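Local atomic coordinates of AvrL567-A (Melampsora lini, PDB entry 2OPC), a protein that is an avirulence protein of the flax rust fungus, probably recognised inside the host plant by matching disease-resistance proteins. Residues A[106-111]-A[118-123]. Residues are numbered along the deposited sequence; the frame is centred on the assembly and turned at random.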
# COMPACT_ATOMS: atom_id res chain seq x y z
N HIS A 106 -0.59 -7.46 -9.58
CA HIS A 106 0.05 -6.89 -8.40
C HIS A 106 0.60 -7.97 -7.49
O HIS A 106 1.31 -7.66 -6.54
CB HIS A 106 -0.98 -6.16 -7.54
CG HIS A 106 -1.59 -4.98 -8.19
ND1 HIS A 106 -2.95 -4.76 -8.24
CD2 HIS A 106 -1.01 -3.91 -8.79
CE1 HIS A 106 -3.19 -3.61 -8.86
NE2 HIS A 106 -2.03 -3.07 -9.20
N LEU A 107 0.27 -9.24 -7.76
CA LEU A 107 0.54 -10.31 -6.79
C LEU A 107 1.82 -11.04 -7.08
O LEU A 107 2.07 -11.46 -8.22
CB LEU A 107 -0.62 -11.33 -6.79
CG LEU A 107 -1.96 -10.74 -6.35
CD1 LEU A 107 -3.08 -11.73 -6.63
CD2 LEU A 107 -1.92 -10.36 -4.85
N PHE A 108 2.63 -11.17 -6.03
CA PHE A 108 3.91 -11.92 -6.08
C PHE A 108 3.72 -13.18 -5.27
O PHE A 108 3.08 -13.16 -4.21
CB PHE A 108 5.02 -11.07 -5.46
CG PHE A 108 5.41 -9.88 -6.29
CD1 PHE A 108 6.47 -9.96 -7.20
CD2 PHE A 108 4.68 -8.68 -6.19
CE1 PHE A 108 6.80 -8.89 -8.02
CE2 PHE A 108 5.00 -7.59 -7.00
CZ PHE A 108 6.08 -7.67 -7.90
N GLU A 109 4.26 -14.28 -5.75
CA GLU A 109 4.08 -15.53 -5.03
C GLU A 109 5.06 -15.63 -3.93
O GLU A 109 6.20 -15.23 -4.08
CB GLU A 109 4.18 -16.74 -5.97
CG GLU A 109 3.04 -16.69 -6.95
CD GLU A 109 2.88 -18.00 -7.64
OE1 GLU A 109 1.88 -18.70 -7.36
OE2 GLU A 109 3.78 -18.35 -8.45
N ASN A 110 4.62 -16.23 -2.82
CA ASN A 110 5.50 -16.44 -1.69
C ASN A 110 6.78 -17.17 -2.11
O ASN A 110 6.80 -18.04 -3.03
CB ASN A 110 4.77 -17.19 -0.57
CG ASN A 110 5.39 -16.98 0.79
OD1 ASN A 110 6.48 -17.48 1.07
ND2 ASN A 110 4.68 -16.25 1.66
N ASP A 111 7.84 -16.81 -1.43
CA ASP A 111 9.12 -17.47 -1.65
C ASP A 111 9.04 -18.96 -1.31
O ASP A 111 9.74 -19.79 -1.90
CB ASP A 111 10.21 -16.78 -0.84
CG ASP A 111 10.49 -15.39 -1.33
OD1 ASP A 111 10.79 -14.51 -0.49
OD2 ASP A 111 10.40 -15.17 -2.57
N TYR A 118 1.90 -11.85 -1.84
CA TYR A 118 2.02 -10.49 -1.29
C TYR A 118 1.97 -9.48 -2.43
O TYR A 118 2.21 -9.76 -3.58
CB TYR A 118 3.31 -10.32 -0.46
CG TYR A 118 4.58 -10.59 -1.22
CD1 TYR A 118 5.31 -9.55 -1.78
CD2 TYR A 118 5.05 -11.90 -1.42
CE1 TYR A 118 6.47 -9.79 -2.49
CE2 TYR A 118 6.23 -12.13 -2.13
CZ TYR A 118 6.94 -11.08 -2.67
OH TYR A 118 8.11 -11.31 -3.41
N ILE A 119 1.66 -8.23 -2.03
CA ILE A 119 1.89 -7.07 -2.91
C ILE A 119 3.09 -6.31 -2.33
O ILE A 119 3.52 -6.51 -1.21
CB ILE A 119 0.64 -6.14 -3.02
CG1 ILE A 119 0.30 -5.43 -1.69
CG2 ILE A 119 -0.55 -6.94 -3.55
CD1 ILE A 119 -0.87 -4.45 -1.84
N LYS A 120 3.66 -5.48 -3.20
CA LYS A 120 4.80 -4.60 -2.81
C LYS A 120 4.35 -3.16 -2.88
O LYS A 120 4.02 -2.68 -3.96
CB LYS A 120 5.97 -4.79 -3.78
CG LYS A 120 6.62 -6.17 -3.76
CD LYS A 120 7.81 -6.19 -4.79
CE LYS A 120 8.38 -7.55 -4.95
NZ LYS A 120 9.58 -7.43 -5.82
N ILE A 121 4.39 -2.48 -1.72
CA ILE A 121 3.92 -1.07 -1.64
C ILE A 121 4.93 -0.23 -0.89
O ILE A 121 5.72 -0.71 -0.09
CB ILE A 121 2.51 -0.94 -1.00
CG1 ILE A 121 2.47 -1.67 0.35
CG2 ILE A 121 1.47 -1.47 -1.99
CD1 ILE A 121 1.10 -1.53 1.11
N LYS A 122 4.92 1.07 -1.22
CA LYS A 122 5.78 2.02 -0.50
C LYS A 122 5.22 3.43 -0.71
O LYS A 122 4.38 3.66 -1.57
CB LYS A 122 7.22 1.95 -1.03
CG LYS A 122 7.36 2.40 -2.49
CD LYS A 122 8.81 2.21 -2.98
CE LYS A 122 8.92 2.60 -4.42
NZ LYS A 122 10.37 2.61 -4.81
N LEU A 123 5.73 4.36 0.09
CA LEU A 123 5.39 5.77 -0.09
C LEU A 123 6.53 6.52 -0.71
O LEU A 123 7.69 6.27 -0.40
CB LEU A 123 5.18 6.44 1.29
CG LEU A 123 4.07 5.85 2.15
CD1 LEU A 123 4.01 6.61 3.50
CD2 LEU A 123 2.71 5.90 1.38
O HOH W 1 2.54 -5.33 -5.81
O HOH W 2 8.58 -13.84 -4.03
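The hydroxyl of Tyr-118 donates a short hydrogen bond to a water, Tyr-118 OH to water oxygen 2.6 Å. That water, lying at the edge of the phenol ring, donates hydrogen bonds to Glu-109 O and to Asp-111 OD2, so one solvent molecule ties the tip of a strand residue to the loop facing it. The other carboxylate oxygen of Asp-111 forms a salt bridge with Arg-17 on the adjoining edge strand 16-19. Phe-108 and Tyr-118 form a single antiparallel hydrogen-bonded pair, Phe-108 N to Tyr-118 O at 2.9 Å and nearly straight (168°), with Tyr-118 N to Phe-108 O returning at 3.0 Å. Because CG of Tyr-118 sits between its backbone N and carbonyl carbon (chi1 58°), the phenol swings back under the loop. Phe-108 CB then rests over one face in a CH-pi contact, 3.4 Å from Tyr-118 CZ, while the two rings lie near parallel (18°) but slid apart, barely overlapping. The extended chain of Lys-120 runs across a face of the Phe-108 ring, its CE over the centre and its ammonium off-centre in a cation-pi contact. Two residues from the bridge, at His-106 and Lys-120, a second water spans the wider gap, donating to His-106 O and accepting from Lys-120 N at 2.8 Å. Leu-107 CD2 meets Ile-119 CG2 at 3.9 Å. One water thus continues the backbone pairing where direct bonds stop, the other ties the phenol tip to the loop, and the Phe-108 ring may help to stabilise the lysine's positive charge.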